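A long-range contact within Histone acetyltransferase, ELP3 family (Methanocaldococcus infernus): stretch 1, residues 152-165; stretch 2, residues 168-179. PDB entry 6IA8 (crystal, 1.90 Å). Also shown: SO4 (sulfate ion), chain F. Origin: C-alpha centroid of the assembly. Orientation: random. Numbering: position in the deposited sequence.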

ATOM      1  N   GLN A 152     -10.247  18.493   4.135  1.00 42.35           N
ATOM      2  CA  GLN A 152      -9.491  17.285   4.454  1.00 38.97           C
ATOM      3  C   GLN A 152      -9.582  16.946   5.937  1.00 41.88           C
ATOM      4  O   GLN A 152      -9.791  15.784   6.313  1.00 37.11           O
ATOM      5  CB  GLN A 152      -8.019  17.452   4.074  1.00 42.35           C
ATOM      6  CG  GLN A 152      -7.727  17.820   2.628  1.00 47.65           C
ATOM      7  CD  GLN A 152      -6.236  17.854   2.353  1.00 45.19           C
ATOM      8  OE1 GLN A 152      -5.501  16.988   2.808  1.00 38.43           O
ATOM      9  NE2 GLN A 152      -5.780  18.867   1.627  1.00 42.90           N
ATOM     10  N   ASP A 153      -9.338  17.939   6.796  1.00 37.91           N
ATOM     11  CA  ASP A 153      -9.369  17.700   8.235  1.00 41.50           C
ATOM     12  C   ASP A 153     -10.742  17.203   8.653  1.00 46.08           C
ATOM     13  O   ASP A 153     -10.865  16.227   9.401  1.00 38.97           O
ATOM     14  CB  ASP A 153      -9.000  18.974   8.998  1.00 41.37           C
ATOM     15  CG  ASP A 153      -7.550  19.352   8.834  1.00 38.79           C
ATOM     16  OD1 ASP A 153      -6.791  18.576   8.201  1.00 39.71           O
ATOM     17  OD2 ASP A 153      -7.173  20.417   9.352  1.00 42.07           O
ATOM     18  N   TRP A 154     -11.793  17.854   8.149  1.00 39.52           N
ATOM     19  CA  TRP A 154     -13.153  17.468   8.508  1.00 35.97           C
ATOM     20  C   TRP A 154     -13.464  16.062   8.019  1.00 37.87           C
ATOM     21  O   TRP A 154     -14.021  15.249   8.762  1.00 36.46           O
ATOM     22  CB  TRP A 154     -14.142  18.493   7.930  1.00 39.38           C
ATOM     23  CG  TRP A 154     -15.581  18.076   8.014  1.00 45.65           C
ATOM     24  CD1 TRP A 154     -16.424  18.233   9.081  1.00 43.11           C
ATOM     25  CD2 TRP A 154     -16.346  17.430   6.982  1.00 46.95           C
ATOM     26  NE1 TRP A 154     -17.674  17.718   8.773  1.00 51.84           N
ATOM     27  CE2 TRP A 154     -17.651  17.227   7.493  1.00 50.51           C
ATOM     28  CE3 TRP A 154     -16.055  17.017   5.672  1.00 50.18           C
ATOM     29  CZ2 TRP A 154     -18.654  16.616   6.749  1.00 55.28           C
ATOM     30  CZ3 TRP A 154     -17.054  16.420   4.931  1.00 48.10           C
ATOM     31  CH2 TRP A 154     -18.340  16.213   5.480  1.00 44.86           C
ATOM     32  N   PHE A 155     -13.072  15.740   6.783  1.00 34.87           N
ATOM     33  CA  PHE A 155     -13.418  14.438   6.218  1.00 34.55           C
ATOM     34  C   PHE A 155     -12.794  13.310   7.027  1.00 35.67           C
ATOM     35  O   PHE A 155     -13.454  12.311   7.361  1.00 35.02           O
ATOM     36  CB  PHE A 155     -12.960  14.373   4.765  1.00 37.17           C
ATOM     37  CG  PHE A 155     -13.510  13.205   4.013  1.00 38.51           C
ATOM     38  CD1 PHE A 155     -12.904  11.970   4.092  1.00 40.73           C
ATOM     39  CD2 PHE A 155     -14.644  13.344   3.230  1.00 37.99           C
ATOM     40  CE1 PHE A 155     -13.412  10.891   3.389  1.00 36.04           C
ATOM     41  CE2 PHE A 155     -15.161  12.277   2.526  1.00 43.12           C
ATOM     42  CZ  PHE A 155     -14.561  11.051   2.592  1.00 36.15           C
ATOM     43  N   ILE A 156     -11.511  13.452   7.352  1.00 30.83           N
ATOM     44  CA  ILE A 156     -10.842  12.416   8.129  1.00 28.79           C
ATOM     45  C   ILE A 156     -11.403  12.366   9.543  1.00 28.71           C
ATOM     46  O   ILE A 156     -11.591  11.281  10.114  1.00 32.80           O
ATOM     47  CB  ILE A 156      -9.321  12.634   8.142  1.00 33.43           C
ATOM     48  CG1 ILE A 156      -8.751  12.505   6.718  1.00 34.10           C
ATOM     49  CG2 ILE A 156      -8.681  11.632   9.104  1.00 31.23           C
ATOM     50  CD1 ILE A 156      -9.018  11.216   6.022  1.00 32.48           C
ATOM     51  N   LYS A 157     -11.669  13.534  10.130  1.00 35.77           N
ATOM     52  CA  LYS A 157     -12.272  13.596  11.458  1.00 38.73           C
ATOM     53  C   LYS A 157     -13.546  12.769  11.509  1.00 38.10           C
ATOM     54  O   LYS A 157     -13.766  11.990  12.445  1.00 34.31           O
ATOM     55  CB  LYS A 157     -12.569  15.049  11.828  1.00 42.18           C
ATOM     56  CG  LYS A 157     -13.299  15.204  13.132  1.00 40.13           C
ATOM     57  CD  LYS A 157     -13.663  16.703  13.391  1.00 43.54           C
ATOM     58  CE  LYS A 157     -14.642  16.833  14.506  1.00 50.66           C
ATOM     59  NZ  LYS A 157     -15.951  16.191  14.213  1.00 50.60           N
ATOM     60  N   ARG A 158     -14.407  12.936  10.505  1.00 31.55           N
ATOM     61  CA  ARG A 158     -15.706  12.277  10.524  1.00 33.31           C
ATOM     62  C   ARG A 158     -15.583  10.777  10.296  1.00 34.88           C
ATOM     63  O   ARG A 158     -16.409   9.998  10.801  1.00 35.91           O
ATOM     64  CB  ARG A 158     -16.624  12.910   9.470  1.00 34.25           C
ATOM     65  CG  ARG A 158     -17.037  14.341   9.769  1.00 36.60           C
ATOM     66  CD  ARG A 158     -17.851  14.411  11.076  1.00 38.95           C
ATOM     67  NE  ARG A 158     -19.174  13.800  10.907  1.00 40.78           N
ATOM     68  CZ  ARG A 158     -19.937  13.355  11.895  1.00 53.85           C
ATOM     69  NH1 ARG A 158     -19.503  13.412  13.139  1.00 44.59           N
ATOM     70  NH2 ARG A 158     -21.124  12.837  11.626  1.00 42.80           N
ATOM     71  N   CYS A 159     -14.617  10.349   9.484  1.00 28.62           N
ATOM     72  CA  CYS A 159     -14.367   8.915   9.380  1.00 28.06           C
ATOM     73  C   CYS A 159     -13.968   8.334  10.731  1.00 34.37           C
ATOM     74  O   CYS A 159     -14.421   7.243  11.117  1.00 32.24           O
ATOM     75  CB  CYS A 159     -13.278   8.648   8.337  1.00 48.11           C
ATOM     76  SG  CYS A 159     -13.716   9.082   6.636  1.00 75.64           S
ATOM     77  N   LEU A 160     -13.087   9.030  11.444  1.00 30.88           N
ATOM     78  CA  LEU A 160     -12.691   8.583  12.769  1.00 30.07           C
ATOM     79  C   LEU A 160     -13.852   8.651  13.748  1.00 33.89           C
ATOM     80  O   LEU A 160     -13.950   7.797  14.640  1.00 33.25           O
ATOM     81  CB  LEU A 160     -11.515   9.411  13.280  1.00 30.85           C
ATOM     82  CG  LEU A 160     -10.226   9.263  12.477  1.00 33.48           C
ATOM     83  CD1 LEU A 160      -9.200  10.255  12.969  1.00 33.80           C
ATOM     84  CD2 LEU A 160      -9.716   7.846  12.584  1.00 34.13           C
ATOM     85  N   ASP A 161     -14.715   9.675  13.624  1.00 31.84           N
ATOM     86  CA  ASP A 161     -15.909   9.744  14.462  1.00 32.23           C
ATOM     87  C   ASP A 161     -16.735   8.474  14.310  1.00 33.56           C
ATOM     88  O   ASP A 161     -17.271   7.958  15.294  1.00 35.27           O
ATOM     89  CB  ASP A 161     -16.765  10.977  14.114  1.00 33.63           C
ATOM     90  CG  ASP A 161     -16.129  12.287  14.550  1.00 44.25           C
ATOM     91  OD1 ASP A 161     -15.214  12.284  15.405  1.00 40.99           O
ATOM     92  OD2 ASP A 161     -16.558  13.344  14.048  1.00 39.03           O
ATOM     93  N   ALA A 162     -16.908   7.999  13.069  1.00 32.72           N
ATOM     94  CA  ALA A 162     -17.680   6.786  12.827  1.00 36.34           C
ATOM     95  C   ALA A 162     -17.012   5.582  13.457  1.00 39.12           C
ATOM     96  O   ALA A 162     -17.692   4.714  14.007  1.00 34.79           O
ATOM     97  CB  ALA A 162     -17.850   6.541  11.335  1.00 34.00           C
ATOM     98  N   MET A 163     -15.682   5.516  13.400  1.00 32.17           N
ATOM     99  CA  MET A 163     -14.984   4.413  14.045  1.00 34.93           C
ATOM    100  C   MET A 163     -15.089   4.527  15.550  1.00 32.94           C
ATOM    101  O   MET A 163     -15.233   3.509  16.237  1.00 36.34           O
ATOM    102  CB  MET A 163     -13.509   4.381  13.635  1.00 32.13           C
ATOM    103  CG  MET A 163     -13.284   4.218  12.138  1.00 35.68           C
ATOM    104  SD  MET A 163     -11.501   4.217  11.812  1.00 36.40           S
ATOM    105  CE  MET A 163     -11.473   5.039  10.220  1.00 35.47           C
ATOM    106  N   ASN A 164     -14.958   5.755  16.082  1.00 29.87           N
ATOM    107  CA  ASN A 164     -15.007   5.975  17.526  1.00 37.41           C
ATOM    108  C   ASN A 164     -16.417   5.812  18.081  1.00 50.22           C
ATOM    109  O   ASN A 164     -16.584   5.576  19.283  1.00 35.60           O
ATOM    110  CB  ASN A 164     -14.502   7.378  17.895  1.00 33.18           C
ATOM    111  CG  ASN A 164     -13.052   7.615  17.491  1.00 45.07           C
ATOM    112  OD1 ASN A 164     -12.284   6.678  17.315  1.00 38.14           O
ATOM    113  ND2 ASN A 164     -12.675   8.877  17.351  1.00 35.68           N
ATOM    114  N   GLU A 165     -17.427   5.967  17.235  1.00 39.65           N
ATOM    115  CA  GLU A 165     -18.825   5.949  17.662  1.00 39.73           C
ATOM    116  C   GLU A 165     -19.125   7.075  18.646  1.00 41.84           C
ATOM    117  O   GLU A 165     -19.871   6.905  19.618  1.00 40.91           O
ATOM    118  CB  GLU A 165     -19.211   4.595  18.251  1.00 46.81           C
ATOM    119  CG  GLU A 165     -19.200   3.453  17.236  1.00 57.90           C
ATOM    120  CD  GLU A 165     -19.319   2.090  17.898  1.00 75.13           C
ATOM    121  OE1 GLU A 165     -18.701   1.130  17.402  1.00106.25           O
ATOM    122  OE2 GLU A 165     -20.016   1.987  18.925  1.00121.28           O
ATOM    123  N   SER A 168     -16.618  14.393  18.016  1.00 45.25           N
ATOM    124  CA  SER A 168     -15.410  15.010  18.523  1.00 51.56           C
ATOM    125  C   SER A 168     -15.405  16.482  18.144  1.00 42.32           C
ATOM    126  O   SER A 168     -16.089  16.915  17.213  1.00 57.01           O
ATOM    127  CB  SER A 168     -14.160  14.327  17.968  1.00 44.37           C
ATOM    128  OG  SER A 168     -14.104  14.409  16.526  1.00 46.95           O
ATOM    129  N   LYS A 169     -14.600  17.247  18.876  1.00 56.87           N
ATOM    130  CA  LYS A 169     -14.520  18.685  18.660  1.00 58.03           C
ATOM    131  C   LYS A 169     -13.543  19.041  17.551  1.00 54.69           C
ATOM    132  O   LYS A 169     -13.588  20.161  17.035  1.00 54.16           O
ATOM    133  CB  LYS A 169     -14.097  19.410  19.949  1.00 61.37           C
ATOM    134  N   SER A 170     -12.668  18.119  17.162  1.00 50.91           N
ATOM    135  CA  SER A 170     -11.606  18.436  16.221  1.00 49.10           C
ATOM    136  C   SER A 170     -10.965  17.147  15.735  1.00 42.57           C
ATOM    137  O   SER A 170     -11.111  16.083  16.347  1.00 41.91           O
ATOM    138  CB  SER A 170     -10.554  19.327  16.881  1.00 59.30           C
ATOM    139  OG  SER A 170      -9.730  18.546  17.729  1.00 47.28           O
ATOM    140  N   LEU A 171     -10.249  17.266  14.619  1.00 40.13           N
ATOM    141  CA  LEU A 171      -9.478  16.147  14.096  1.00 37.53           C
ATOM    142  C   LEU A 171      -8.560  15.563  15.159  1.00 39.58           C
ATOM    143  O   LEU A 171      -8.558  14.352  15.395  1.00 38.16           O
ATOM    144  CB  LEU A 171      -8.663  16.612  12.897  1.00 41.37           C
ATOM    145  CG  LEU A 171      -7.661  15.594  12.320  1.00 41.02           C
ATOM    146  CD1 LEU A 171      -8.359  14.360  11.750  1.00 42.58           C
ATOM    147  CD2 LEU A 171      -6.814  16.242  11.236  1.00 40.35           C
ATOM    148  N   GLU A 172      -7.776  16.418  15.817  1.00 38.82           N
ATOM    149  CA  GLU A 172      -6.831  15.949  16.828  1.00 45.29           C
ATOM    150  C   GLU A 172      -7.537  15.191  17.947  1.00 53.54           C
ATOM    151  O   GLU A 172      -7.022  14.189  18.451  1.00 40.11           O
ATOM    152  CB  GLU A 172      -6.050  17.135  17.396  1.00 53.41           C
ATOM    153  CG  GLU A 172      -5.014  16.780  18.439  1.00113.81           C
ATOM    154  CD  GLU A 172      -4.331  18.010  19.022  1.00159.79           C
ATOM    155  OE1 GLU A 172      -4.779  19.138  18.730  1.00180.92           O
ATOM    156  OE2 GLU A 172      -3.345  17.848  19.770  1.00162.68           O
ATOM    157  N   GLU A 173      -8.719  15.639  18.351  1.00 38.97           N
ATOM    158  CA  GLU A 173      -9.414  14.905  19.400  1.00 38.39           C
ATOM    159  C   GLU A 173      -9.903  13.548  18.902  1.00 37.76           C
ATOM    160  O   GLU A 173      -9.829  12.557  19.639  1.00 37.07           O
ATOM    161  CB  GLU A 173     -10.584  15.708  19.948  1.00 50.99           C
ATOM    162  CG  GLU A 173     -11.219  15.024  21.155  1.00 48.10           C
ATOM    163  CD  GLU A 173     -12.529  15.669  21.597  1.00 53.99           C
ATOM    164  OE1 GLU A 173     -13.022  15.322  22.688  1.00 64.70           O
ATOM    165  OE2 GLU A 173     -13.059  16.503  20.846  1.00 58.08           O
ATOM    166  N   ALA A 174     -10.431  13.490  17.670  1.00 38.58           N
ATOM    167  CA  ALA A 174     -10.868  12.219  17.096  1.00 39.96           C
ATOM    168  C   ALA A 174      -9.700  11.241  16.977  1.00 37.61           C
ATOM    169  O   ALA A 174      -9.853  10.025  17.182  1.00 32.29           O
ATOM    170  CB  ALA A 174     -11.496  12.468  15.725  1.00 37.92           C
ATOM    171  N   GLN A 175      -8.525  11.747  16.613  1.00 37.09           N
ATOM    172  CA  GLN A 175      -7.355  10.877  16.525  1.00 35.17           C
ATOM    173  C   GLN A 175      -7.001  10.320  17.901  1.00 37.87           C
ATOM    174  O   GLN A 175      -6.754   9.117  18.058  1.00 38.28           O
ATOM    175  CB  GLN A 175      -6.175  11.649  15.923  1.00 36.41           C
ATOM    176  CG  GLN A 175      -6.358  11.960  14.461  1.00 35.91           C
ATOM    177  CD  GLN A 175      -5.331  12.941  13.923  1.00 43.96           C
ATOM    178  OE1 GLN A 175      -4.856  13.782  14.667  1.00 39.14           O
ATOM    179  NE2 GLN A 175      -5.013  12.861  12.618  1.00 42.74           N
ATOM    180  N   LYS A 176      -7.018  11.178  18.923  1.00 35.81           N
ATOM    181  CA  LYS A 176      -6.654  10.740  20.265  1.00 42.67           C
ATOM    182  C   LYS A 176      -7.643   9.707  20.764  1.00 39.89           C
ATOM    183  O   LYS A 176      -7.254   8.674  21.321  1.00 39.67           O
ATOM    184  CB  LYS A 176      -6.604  11.940  21.208  1.00 45.73           C
ATOM    185  CG  LYS A 176      -6.186  11.622  22.623  1.00 48.62           C
ATOM    186  N   ILE A 177      -8.936   9.969  20.563  1.00 40.76           N
ATOM    187  CA  ILE A 177      -9.955   9.009  20.968  1.00 39.87           C
ATOM    188  C   ILE A 177      -9.739   7.675  20.264  1.00 44.23           C
ATOM    189  O   ILE A 177      -9.875   6.605  20.872  1.00 38.09           O
ATOM    190  CB  ILE A 177     -11.358   9.567  20.677  1.00 38.24           C
ATOM    191  CG1 ILE A 177     -11.641  10.779  21.570  1.00 49.59           C
ATOM    192  CG2 ILE A 177     -12.399   8.454  20.840  1.00 35.26           C
ATOM    193  CD1 ILE A 177     -12.885  11.565  21.158  1.00 41.66           C
ATOM    194  N   ASN A 178      -9.415   7.715  18.965  1.00 35.41           N
ATOM    195  CA  ASN A 178      -9.310   6.485  18.185  1.00 33.49           C
ATOM    196  C   ASN A 178      -8.159   5.597  18.655  1.00 38.92           C
ATOM    197  O   ASN A 178      -8.187   4.388  18.418  1.00 35.98           O
ATOM    198  CB  ASN A 178      -9.142   6.818  16.699  1.00 32.28           C
ATOM    199  CG  ASN A 178      -9.224   5.602  15.828  1.00 41.08           C
ATOM    200  OD1 ASN A 178      -8.237   5.121  15.329  1.00 33.42           O
ATOM    201  ND2 ASN A 178     -10.413   5.092  15.654  1.00 34.77           N
ATOM    202  N   GLU A 179      -7.164   6.157  19.349  1.00 34.76           N
ATOM    203  CA  GLU A 179      -6.018   5.358  19.776  1.00 48.11           C
ATOM    204  C   GLU A 179      -6.435   4.188  20.646  1.00 47.15           C
ATOM    205  O   GLU A 179      -5.710   3.187  20.698  1.00 50.26           O
ATOM    206  CB  GLU A 179      -4.996   6.220  20.534  1.00 44.79           C
ATOM    207  CG  GLU A 179      -4.356   7.288  19.681  1.00 38.55           C
ATOM    208  CD  GLU A 179      -3.315   8.087  20.392  1.00 46.93           C
ATOM    209  OE1 GLU A 179      -2.961   7.673  21.490  1.00 49.79           O
ATOM    210  OE2 GLU A 179      -2.850   9.112  19.848  1.00 52.08           O
TER
HETATM  211  S   SO4 F 605     -19.207  18.013  12.580  1.00 88.74           S
HETATM  212  O1  SO4 F 605     -17.809  18.383  12.803  1.00 69.52           O
HETATM  213  O2  SO4 F 605     -19.435  16.661  13.083  1.00 92.25           O
HETATM  214  O3  SO4 F 605     -20.071  18.952  13.287  1.00127.39           O
HETATM  215  O4  SO4 F 605     -19.533  18.050  11.150  1.00 69.54           O

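How do the two backbones lie against each other? Helix 152-164 and helix 171-178 run in roughly the same direction, with 30° between their N-to-C directions and 8.8 Å between their axes at closest approach. The register advances in step along both: the CA atoms of Lys-157 and Leu-171 are 4.6 Å apart, those of Leu-160 and Ala-174 5.9 Å, and those of Asn-164 and Asn-178 5.8 Å. Together the stretches bury 586 Å² of surface, counting both sides.

What holds the start of stretch 2, before its helix begins? Ser-168 is fastened by its hydroxyl, whose OG donates to Asp-161 OD1 over a short 2.6 Å. The other carboxylate oxygen of Asp-161, OD2, receives Lys-157 NZ at 2.9 Å and Arg-158 NH1 at 3.1 Å, both salt bridges within stretch 1, so the aspartate ties two cations of its own helix to the serine across the contact. Lys-157 also reaches over directly, its NZ making a weak hydrogen bond to the carbonyl Ser-168 O at 3.1 Å. Lys-157 NZ also donates to O1 of a sulfate ion, probably from the crystallisation liquor, at 3.2 Å; Trp-154 NE1 donates to O4 of the same sulfate at 3.0 Å. Lys-169 points its CB away from stretch 1, and its backbone N donates to Glu-173 OE2 at 2.6 Å, within stretch 2. Ser-170 then caps the helix: its OG accepts from Glu-173 N at 3.1 Å, satisfying an amide that has no preceding helical turn to bond to.

How does the first turn of the second helix fit against the first? The side chain of Leu-171 enters a hole formed by Asp-153, Ile-156, Lys-157 and Leu-160. Its CA-to-CB bond points sideways, but the end of the side chain comes nearer, placing Leu-171 CD1 3.8 Å from Ile-156 CG2 and Leu-171 CD2 3.8 Å from Asp-153 OD1. Ala-174, one turn on, points toward stretch 1 and sits among Lys-157, Leu-160, Asp-161 and Asn-164, with its CB 3.9 Å from Leu-160 CB. Its carbonyl Ala-174 O accepts from Asn-164 ND2 at 3.1 Å with an angle of 158°, and from Asn-178 N at 3.0 Å, so it serves its own helix and the neighbouring one at once. Leu-160 returns the fit, lodging among Leu-171, Ala-174, Gln-175 and Asn-178. Although the CB of Gln-175 points away, its aliphatic CG still lies 3.6 Å from Leu-160 CD1.

What joins the packing toward the far end? Ile-177 adds a van der Waals contact, its methyl CG2 lying 3.5 Å from the amide carbon Asn-164 CG. Asn-178 then engages the other end of that amide: Asn-164 OD1 accepts from Asn-178 ND2 at 3.0 Å with an angle of 160°, and like the bond to Ala-174 O this one is close to straight. Asn-178 also lies against Met-163, with ND2 3.8 Å from Met-163 CB, and its amide makes further hydrogen bonds elsewhere in the structure.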